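Local coordinates for hypothetical protein GrpB (Enterococcus faecalis, PDB 2NRK) that is of unknown function but belongs to the GrpB family of the nucleotidyltransferase clan, and so may be related to enzymes that transfer nucleotides, at residues A[24-29]-A[54-59]; A[17-22]-A[35-40]; A[121-124]-A[129-132]; A[41-44]-A[49-52]. One frame throughout, in Å; residues are numbered along the deposited sequence. Where two conformers were deposited one is given.

Contact 1 of 4, residues A[24-29]-A[54-59]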
# COMPACT_ATOMS: atom_id res chain seq x y z
N GLN A 24 12.43 -13.96 -14.28
CA GLN A 24 11.99 -15.32 -14.59
C GLN A 24 12.83 -16.33 -13.79
O GLN A 24 12.30 -17.30 -13.22
CB GLN A 24 12.14 -15.58 -16.10
CG GLN A 24 11.16 -16.58 -16.71
CD GLN A 24 11.36 -16.73 -18.22
OE1 GLN A 24 12.50 -16.85 -18.69
NE2 GLN A 24 10.27 -16.71 -18.97
N ALA A 25 14.14 -16.10 -13.75
CA ALA A 25 15.06 -16.97 -13.01
C ALA A 25 14.66 -17.01 -11.54
O ALA A 25 14.61 -18.09 -10.94
CB ALA A 25 16.51 -16.49 -13.19
N LEU A 26 14.37 -15.84 -10.96
CA LEU A 26 13.93 -15.75 -9.56
C LEU A 26 12.62 -16.50 -9.30
O LEU A 26 12.51 -17.24 -8.32
CB LEU A 26 13.80 -14.28 -9.11
CG LEU A 26 15.14 -13.54 -9.11
CD1 LEU A 26 14.86 -12.03 -8.88
CD2 LEU A 26 16.04 -14.09 -8.02
N LYS A 27 11.65 -16.32 -10.19
CA LYS A 27 10.37 -17.03 -10.06
C LYS A 27 10.53 -18.54 -10.12
O LYS A 27 9.79 -19.27 -9.45
CB LYS A 27 9.42 -16.58 -11.16
CG LYS A 27 8.89 -15.18 -10.96
CD LYS A 27 8.16 -14.68 -12.20
CE LYS A 27 8.02 -13.16 -12.17
NZ LYS A 27 7.17 -12.68 -13.32
N GLN A 28 11.50 -19.03 -10.90
CA GLN A 28 11.69 -20.48 -11.01
C GLN A 28 12.07 -21.04 -9.65
O GLN A 28 11.70 -22.16 -9.31
CB GLN A 28 12.79 -20.87 -12.03
CG GLN A 28 12.41 -20.67 -13.49
CD GLN A 28 13.45 -21.26 -14.45
OE1 GLN A 28 13.11 -21.99 -15.41
NE2 GLN A 28 14.72 -20.97 -14.19
N ILE A 29 12.81 -20.24 -8.88
CA ILE A 29 13.30 -20.67 -7.56
C ILE A 29 12.24 -20.51 -6.49
O ILE A 29 12.04 -21.41 -5.67
CB ILE A 29 14.59 -19.89 -7.16
CG1 ILE A 29 15.74 -20.30 -8.09
CG2 ILE A 29 14.95 -20.11 -5.69
CD1 ILE A 29 16.88 -19.31 -8.05
N ILE A 54 20.40 -3.54 -11.42
CA ILE A 54 18.96 -3.72 -11.53
C ILE A 54 18.41 -4.06 -10.15
O ILE A 54 18.87 -5.03 -9.53
CB ILE A 54 18.57 -4.88 -12.49
CG1 ILE A 54 19.28 -4.80 -13.87
CG2 ILE A 54 17.04 -4.95 -12.66
CD1 ILE A 54 18.95 -3.55 -14.66
N ASP A 55 17.42 -3.28 -9.70
CA ASP A 55 16.71 -3.57 -8.44
C ASP A 55 15.41 -4.33 -8.68
O ASP A 55 14.56 -3.90 -9.53
CB ASP A 55 16.37 -2.29 -7.67
CG ASP A 55 17.61 -1.57 -7.20
OD1 ASP A 55 18.19 -2.01 -6.19
OD2 ASP A 55 18.00 -0.57 -7.87
N PHE A 56 15.24 -5.39 -7.90
CA PHE A 56 14.05 -6.28 -7.91
C PHE A 56 13.30 -6.19 -6.60
O PHE A 56 13.92 -6.25 -5.51
CB PHE A 56 14.44 -7.75 -8.13
CG PHE A 56 15.20 -7.99 -9.40
CD1 PHE A 56 14.57 -8.53 -10.52
CD2 PHE A 56 16.55 -7.66 -9.50
CE1 PHE A 56 15.25 -8.70 -11.73
CE2 PHE A 56 17.24 -7.84 -10.70
CZ PHE A 56 16.59 -8.36 -11.83
N LEU A 57 11.97 -6.00 -6.70
CA LEU A 57 11.08 -6.07 -5.53
C LEU A 57 10.33 -7.38 -5.65
O LEU A 57 9.61 -7.60 -6.62
CB LEU A 57 10.10 -4.89 -5.51
CG LEU A 57 9.04 -4.92 -4.38
CD1 LEU A 57 9.68 -4.96 -2.98
CD2 LEU A 57 8.10 -3.71 -4.47
N VAL A 58 10.58 -8.29 -4.72
CA VAL A 58 9.94 -9.60 -4.75
C VAL A 58 8.99 -9.66 -3.53
O VAL A 58 9.43 -9.48 -2.38
CB VAL A 58 11.00 -10.73 -4.65
CG1 VAL A 58 10.31 -12.07 -4.62
CG2 VAL A 58 11.96 -10.68 -5.84
N ILE A 59 7.72 -9.92 -3.80
CA ILE A 59 6.71 -9.95 -2.74
C ILE A 59 6.28 -11.39 -2.57
O ILE A 59 5.89 -12.05 -3.55
CB ILE A 59 5.50 -9.06 -3.14
CG1 ILE A 59 5.99 -7.64 -3.42
CG2 ILE A 59 4.46 -9.12 -2.05
CD1 ILE A 59 4.88 -6.77 -4.06

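Contact 2 of 4, residues A[17-22]-A[35-40]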
# COMPACT_ATOMS: atom_id res chain seq x y z
N GLU A 17 15.28 -5.55 -20.30
CA GLU A 17 15.58 -6.93 -20.73
C GLU A 17 16.20 -7.68 -19.57
O GLU A 17 15.77 -8.79 -19.23
CB GLU A 17 16.59 -6.95 -21.90
CG GLU A 17 16.29 -5.96 -23.00
CD GLU A 17 17.30 -5.96 -24.15
OE1 GLU A 17 18.25 -6.78 -24.14
OE2 GLU A 17 17.12 -5.12 -25.05
N GLN A 18 17.22 -7.06 -18.97
CA GLN A 18 17.96 -7.62 -17.85
C GLN A 18 17.03 -7.92 -16.69
O GLN A 18 17.14 -8.98 -16.07
CB GLN A 18 19.08 -6.66 -17.41
CG GLN A 18 20.15 -6.56 -18.49
CD GLN A 18 21.09 -5.38 -18.29
OE1 GLN A 18 21.60 -4.82 -19.27
NE2 GLN A 18 21.33 -5.00 -17.05
N PHE A 19 16.12 -6.99 -16.39
CA PHE A 19 15.15 -7.20 -15.35
C PHE A 19 14.28 -8.44 -15.67
O PHE A 19 14.13 -9.32 -14.86
CB PHE A 19 14.24 -5.99 -15.14
CG PHE A 19 13.00 -6.34 -14.35
CD1 PHE A 19 13.08 -6.51 -12.99
CD2 PHE A 19 11.79 -6.60 -14.99
CE1 PHE A 19 11.96 -6.91 -12.24
CE2 PHE A 19 10.66 -7.01 -14.22
CZ PHE A 19 10.76 -7.17 -12.87
N GLU A 20 13.67 -8.47 -16.86
CA GLU A 20 12.73 -9.54 -17.18
C GLU A 20 13.38 -10.93 -17.18
O GLU A 20 12.79 -11.89 -16.69
CB GLU A 20 11.99 -9.18 -18.46
CG GLU A 20 11.05 -8.01 -18.11
CD GLU A 20 10.05 -7.74 -19.16
OE1 GLU A 20 10.16 -8.36 -20.23
OE2 GLU A 20 9.18 -6.87 -18.96
N GLU A 21 14.62 -11.01 -17.66
CA GLU A 21 15.34 -12.28 -17.73
C GLU A 21 15.56 -12.81 -16.30
O GLU A 21 15.33 -13.99 -15.99
CB GLU A 21 16.69 -12.03 -18.37
CG GLU A 21 17.52 -13.25 -18.62
CD GLU A 21 18.53 -13.02 -19.76
OE1 GLU A 21 18.17 -12.36 -20.78
OE2 GLU A 21 19.67 -13.51 -19.64
N GLU A 22 16.08 -11.94 -15.44
CA GLU A 22 16.38 -12.39 -14.11
C GLU A 22 15.10 -12.61 -13.31
O GLU A 22 15.05 -13.46 -12.41
CB GLU A 22 17.35 -11.41 -13.41
CG GLU A 22 17.84 -11.89 -12.02
CD GLU A 22 18.84 -13.07 -12.10
OE1 GLU A 22 19.06 -13.65 -13.20
OE2 GLU A 22 19.42 -13.42 -11.04
N LEU A 35 4.49 -13.90 -5.02
CA LEU A 35 3.24 -13.28 -5.46
C LEU A 35 3.49 -12.36 -6.64
O LEU A 35 2.61 -12.25 -7.53
CB LEU A 35 2.62 -12.45 -4.33
CG LEU A 35 2.05 -13.29 -3.17
CD1 LEU A 35 1.80 -12.41 -1.96
CD2 LEU A 35 0.74 -13.98 -3.60
N LYS A 36 4.65 -11.69 -6.65
CA LYS A 36 4.92 -10.69 -7.68
C LYS A 36 6.41 -10.34 -7.68
O LYS A 36 7.01 -10.24 -6.63
CB LYS A 36 4.09 -9.42 -7.38
CG LYS A 36 4.18 -8.33 -8.43
CD LYS A 36 3.47 -8.77 -9.68
CE LYS A 36 3.56 -7.67 -10.72
NZ LYS A 36 2.66 -8.08 -11.81
N VAL A 37 6.98 -10.13 -8.87
CA VAL A 37 8.31 -9.52 -8.98
C VAL A 37 8.15 -8.24 -9.75
O VAL A 37 7.60 -8.26 -10.87
CB VAL A 37 9.35 -10.44 -9.71
CG1 VAL A 37 10.70 -9.75 -9.78
CG2 VAL A 37 9.49 -11.79 -8.96
N GLU A 38 8.59 -7.15 -9.14
CA GLU A 38 8.50 -5.81 -9.74
C GLU A 38 9.91 -5.24 -9.98
O GLU A 38 10.82 -5.41 -9.16
CB GLU A 38 7.74 -4.86 -8.78
CG GLU A 38 6.24 -5.17 -8.58
CD GLU A 38 5.32 -4.49 -9.55
OE1 GLU A 38 5.76 -3.92 -10.59
OE2 GLU A 38 4.09 -4.55 -9.28
N HIS A 39 10.04 -4.51 -11.08
CA HIS A 39 11.26 -3.76 -11.36
C HIS A 39 11.12 -2.44 -10.62
O HIS A 39 10.12 -1.71 -10.78
CB HIS A 39 11.30 -3.52 -12.89
CG HIS A 39 12.61 -3.00 -13.39
ND1 HIS A 39 12.77 -2.64 -14.70
CD2 HIS A 39 13.79 -2.75 -12.77
CE1 HIS A 39 14.01 -2.20 -14.89
NE2 HIS A 39 14.65 -2.25 -13.73
N ILE A 40 12.10 -2.13 -9.78
CA ILE A 40 12.05 -0.93 -8.96
C ILE A 40 13.38 -0.19 -9.08
O ILE A 40 14.28 -0.60 -9.86
CB ILE A 40 11.68 -1.23 -7.51
CG1 ILE A 40 12.65 -2.24 -6.86
CG2 ILE A 40 10.22 -1.70 -7.43
CD1 ILE A 40 12.80 -2.11 -5.33

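Contact 3 of 4, residues A[121-124]-A[129-132]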
# COMPACT_ATOMS: atom_id res chain seq x y z
N ARG A 121 8.95 4.74 -7.53
CA ARG A 121 9.08 4.45 -8.95
C ARG A 121 7.96 5.09 -9.77
O ARG A 121 8.23 5.80 -10.77
CB ARG A 121 9.04 2.93 -9.18
CG ARG A 121 9.09 2.58 -10.68
CD ARG A 121 8.67 1.12 -10.84
NE ARG A 121 7.22 0.98 -10.65
CZ ARG A 121 6.59 -0.20 -10.65
NH1 ARG A 121 7.28 -1.35 -10.84
NH2 ARG A 121 5.28 -0.24 -10.46
N ASN A 122 6.72 4.87 -9.34
CA ASN A 122 5.57 5.36 -10.13
C ASN A 122 5.63 6.88 -10.26
O ASN A 122 5.36 7.44 -11.33
CB ASN A 122 4.27 4.89 -9.50
CG ASN A 122 4.08 3.40 -9.59
OD1 ASN A 122 4.86 2.67 -10.24
ND2 ASN A 122 3.00 2.90 -8.94
N TYR A 123 5.98 7.54 -9.17
CA TYR A 123 6.05 9.00 -9.14
C TYR A 123 7.14 9.52 -10.09
O TYR A 123 6.92 10.48 -10.82
CB TYR A 123 6.33 9.43 -7.70
CG TYR A 123 6.29 10.91 -7.45
CD1 TYR A 123 5.08 11.63 -7.58
CD2 TYR A 123 7.44 11.60 -7.05
CE1 TYR A 123 5.04 13.03 -7.34
CE2 TYR A 123 7.39 12.99 -6.75
CZ TYR A 123 6.18 13.70 -6.91
OH TYR A 123 6.11 15.05 -6.64
N LEU A 124 8.32 8.90 -10.08
CA LEU A 124 9.38 9.35 -11.01
C LEU A 124 8.95 9.12 -12.47
O LEU A 124 9.22 9.96 -13.33
CB LEU A 124 10.70 8.63 -10.75
CG LEU A 124 11.34 9.07 -9.45
CD1 LEU A 124 12.65 8.27 -9.24
CD2 LEU A 124 11.64 10.58 -9.43
N ALA A 129 10.44 15.79 -15.01
CA ALA A 129 11.25 16.91 -14.51
C ALA A 129 11.94 16.56 -13.18
O ALA A 129 13.09 16.92 -12.97
CB ALA A 129 10.41 18.20 -14.37
N ILE A 130 11.21 15.85 -12.32
CA ILE A 130 11.78 15.40 -11.06
C ILE A 130 12.83 14.32 -11.31
O ILE A 130 13.91 14.35 -10.69
CB ILE A 130 10.68 14.89 -10.09
CG1 ILE A 130 9.76 16.07 -9.74
CG2 ILE A 130 11.33 14.35 -8.84
CD1 ILE A 130 8.50 15.67 -8.91
N ALA A 131 12.54 13.39 -12.21
CA ALA A 131 13.53 12.37 -12.58
C ALA A 131 14.81 13.04 -13.12
O ALA A 131 15.91 12.63 -12.79
CB ALA A 131 12.96 11.40 -13.58
N THR A 132 14.66 14.08 -13.94
CA THR A 132 15.82 14.80 -14.49
C THR A 132 16.63 15.45 -13.37
O THR A 132 17.86 15.39 -13.39
CB THR A 132 15.38 15.80 -15.55
OG1 THR A 132 14.78 15.06 -16.63
CG2 THR A 132 16.57 16.61 -16.06

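Contact 4 of 4, residues A[41-44]-A[49-52]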
# COMPACT_ATOMS: atom_id res chain seq x y z
N GLY A 41 13.51 0.91 -8.35
CA GLY A 41 14.76 1.68 -8.31
C GLY A 41 14.97 2.47 -9.59
O GLY A 41 14.08 2.49 -10.44
N SER A 42 16.13 3.11 -9.72
CA SER A 42 16.29 4.04 -10.86
C SER A 42 16.25 3.35 -12.21
O SER A 42 15.79 3.97 -13.20
CB SER A 42 17.56 4.86 -10.70
OG SER A 42 17.37 5.74 -9.60
N THR A 43 16.69 2.08 -12.29
CA THR A 43 16.70 1.44 -13.62
C THR A 43 15.29 1.10 -14.14
O THR A 43 15.13 0.77 -15.32
CB THR A 43 17.62 0.17 -13.72
OG1 THR A 43 17.03 -0.90 -12.97
CG2 THR A 43 19.07 0.48 -13.26
N SER A 44 14.28 1.24 -13.28
CA SER A 44 12.89 0.97 -13.65
C SER A 44 12.18 2.24 -14.16
O SER A 44 11.00 2.17 -14.47
CB SER A 44 12.11 0.38 -12.44
OG SER A 44 11.83 1.38 -11.47
N ALA A 49 18.97 8.54 -15.69
CA ALA A 49 20.36 8.14 -15.51
C ALA A 49 20.50 7.35 -14.20
O ALA A 49 19.85 7.67 -13.20
CB ALA A 49 21.27 9.36 -15.49
N ALA A 50 21.36 6.33 -14.19
CA ALA A 50 21.43 5.44 -13.03
C ALA A 50 22.69 4.60 -13.01
O ALA A 50 23.27 4.35 -14.05
CB ALA A 50 20.23 4.48 -13.03
N LYS A 51 23.06 4.12 -11.84
CA LYS A 51 24.03 3.04 -11.76
C LYS A 51 23.39 1.82 -12.42
O LYS A 51 22.19 1.56 -12.20
CB LYS A 51 24.33 2.71 -10.32
CG LYS A 51 25.15 3.81 -9.67
CD LYS A 51 25.00 3.80 -8.17
CE LYS A 51 25.73 2.66 -7.51
NZ LYS A 51 26.55 3.22 -6.36
N PRO A 52 24.15 1.09 -13.25
CA PRO A 52 23.59 -0.06 -13.96
C PRO A 52 23.48 -1.30 -13.08
O PRO A 52 24.13 -2.33 -13.35
CB PRO A 52 24.59 -0.29 -15.10
CG PRO A 52 25.86 0.20 -14.57
CD PRO A 52 25.55 1.36 -13.65

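Contact 1 of 4, residues A[24-29]-A[54-59]
Leu-26 of helix 14-30 points toward Phe-56 and Val-58 of strand 54-60, and this small contact is wholly apolar. The backbones stay well apart: the nearest pair of CA atoms, Leu-26 CA and Val-58 CA, are 8.8 Å from each other, so side chains alone bridge the gap and only 96 Å² is buried. The branch that does the touching is the CD1 methyl of Leu-26. Its second torsion is extended (chi2 171°), which continues the line from CA through CB and CG and carries CD1 to the sheet. There Leu-26 CD1 lies 3.9 Å from Phe-56 CD1, and it is only slightly farther, at 4.1 Å, from Phe-56 CG. The methyl thus meets the base of the ring near its attachment to CB, approaching at a slant. A looser aliphatic contact joins Leu-26 CD1 to Val-58 CG2 at 4.4 Å, placing the one methyl beside two side chains of the same strand face. Phe-56 and Val-58 are two residues apart, and the alternation of the strand turns both toward the helix, while the intervening Leu-57 faces the other way, onto Ile-40 and Tyr-106. All three touching residues are buried. Beyond them the layer continues: Phe-56 meets the Phe-19 ring and Glu-22, both one or two turns earlier in the helix, Val-58 also touches Leu-30, and Tyr-78 packs on Leu-26. Strand 54-60 itself runs inside the mixed sheet, between strand 34-40, which is antiparallel to it, and strand 101-107, which is parallel, with helix 14-30 across the face that carries Phe-56 and Val-58.

Contact 2 of 4, residues A[17-22]-A[35-40]
Phe-19 of helix 14-30 lies against His-39 near the end of strand 34-40, with Val-37 farther along its ring. The phenylalanine CG stands anti to the backbone N (chi1 164°), which sends the ring across to the strand. Its first atom touches: Phe-19 CB sits over the middle of the imidazole face, 3.7 Å from the ring centroid of His-39. At Phe-19 CG the neighbour is His-39 CG, 3.5 Å off. From here the ring slides onto the strand. His-39 CB returns the approach, lying over the centre of the phenyl face 3.4 Å from the Phe-19 ring centroid, so each ring takes a CH-pi contact from the other's CB. The two planes are near parallel, at 5°, yet offset, so that a CB rather than a ring lies over each centre. The arrangement belongs to an alpha/beta layer in which the helix runs nearly antiparallel to the strand, the segment axes 9.3 Å apart and inclined at 161°; the strand is an edge strand of the sheet within this chain, and a classic beta bulge sets Leu-35 and Lys-36 opposite Ile-59. Farther out, Phe-19 CE1 lies 4.0 Å from Val-37 CG1 and passes close to the Glu-38 carbonyl carbon. The tip, Phe-19 CZ, rests 3.3 Å from His-39 N, while Val-37 O comes to the ring edge in its plane. The imidazole NE2 of His-39 is hydrogen-bonded to Thr-43 OG1, a tie that should help fix its rotation against Phe-19; on the opposite face of the strand, turned to helix 111-126, Glu-38 forms a salt bridge with Arg-121.

Contact 3 of 4, residues A[121-124]-A[129-132]
Leu-124 and Ala-131 bring the two helical segments to their closest backbone approach, 5.4 Å between CA atoms, where helix 111-126 gives way to helix 128-142 after a turn at Asn-127. Ile-130 points from helix 128-142 toward helix 111-126. Ile-130 CD1 touches the outer end of the Tyr-123 side chain, 3.4 Å from Tyr-123 OH and 3.6 Å from Tyr-123 CE2, the two side chains crossing at about a right angle. The other branch, Ile-130 CG2, is anti to the backbone N and turns to Leu-124 instead, 3.8 Å from Leu-124 CD2. Leu-124 CD2 also lies 4.4 Å from Ala-131 CB, whose small side chain sits near the Leu-124 carbonyl. The polar end of Tyr-123 is held by Glu-166 of helix 157-171. Just before Tyr-123, Arg-121 grips Asn-122 OD1 side-on through NE and NH2, each bond 2.9 Å long with the oxygen in the guanidinium plane, while its NH1 forms a salt bridge with Glu-38. The arrangement is that of two consecutive helices joined by a tight turn and packed side chain to side chain near their junction, with Ile-163 of helix 157-171 against both Tyr-123 and Ile-130.

Contact 4 of 4, residues A[41-44]-A[49-52]
Thr-43 turns its methyl toward Ala-50 and Lys-51 because chi1 is 71°: OG1 takes the crowded position between the backbone N and carbonyl carbon, leaving CG2 anti to the carbonyl carbon. In Ser-42 the torsion (chi1 -68°) sets OG beside the backbone N, where it meets Lys-138. The Gly-Ser pair 41-42, following one strand and preceding the strand that carries Asp-55, recalls the Gly-Ser motif of the nucleotidyltransferase fold, consistent with the clan of this family, though no bound ligand or activity is established here. Both segments belong to the connection between strands 34-40 and 54-60. Residues 42-44 form a short 3-10 turn, while Ala-50 is extended and presents its CB to that turn. Ser-42 CB and Ala-50 CB are 3.6 Å apart, with Thr-43 CG2 reaching the same alanine methyl more loosely, at 4.2 Å. Thr-43 CG2 also comes within 3.5 Å of Lys-51 O, a plain packing contact. The hydroxyls of Ser-42 and Thr-43 find their partners outside the contact. Ser-42 OG and Ala-49 O are both hydrogen-bonded to Lys-138 NZ, so one ammonium of helix 128-142 links the two arms of the loop, and Thr-43 OG1 is bonded to His-39 NE2 on the preceding strand. Trp-15 packs on Thr-43, Ala-50 and Pro-52. Inside the turn, Gly-41 O accepts two bonds from one residue: Ser-44 N donates over 3.1 Å, and Ser-44 OG donates from the carbonyl plane over 2.7 Å.

Overall arrangement
Following the chain, helix 14-30 serves two contacts. Its earlier part turns back to strand 34-40 in contact 2, and its later part reaches strand 54-60 in contact 1; since 17-22 precedes 24-29 and 35-40 lies between 24-29 and 54-59, the two loops cross, and the neighbouring strands pair by backbone hydrogen bonds. Contact 4 closes the short loop linking those strands and is nested within contact 1. Contact 3 follows in series, joining the end of helix 111-126 to the start of helix 128-142, about 23 Å from contact 1 centre to centre. Arg-121 connects the two regions, bonding Glu-38 and His-39 O of contact 2 and packing against Ser-44 of contact 4.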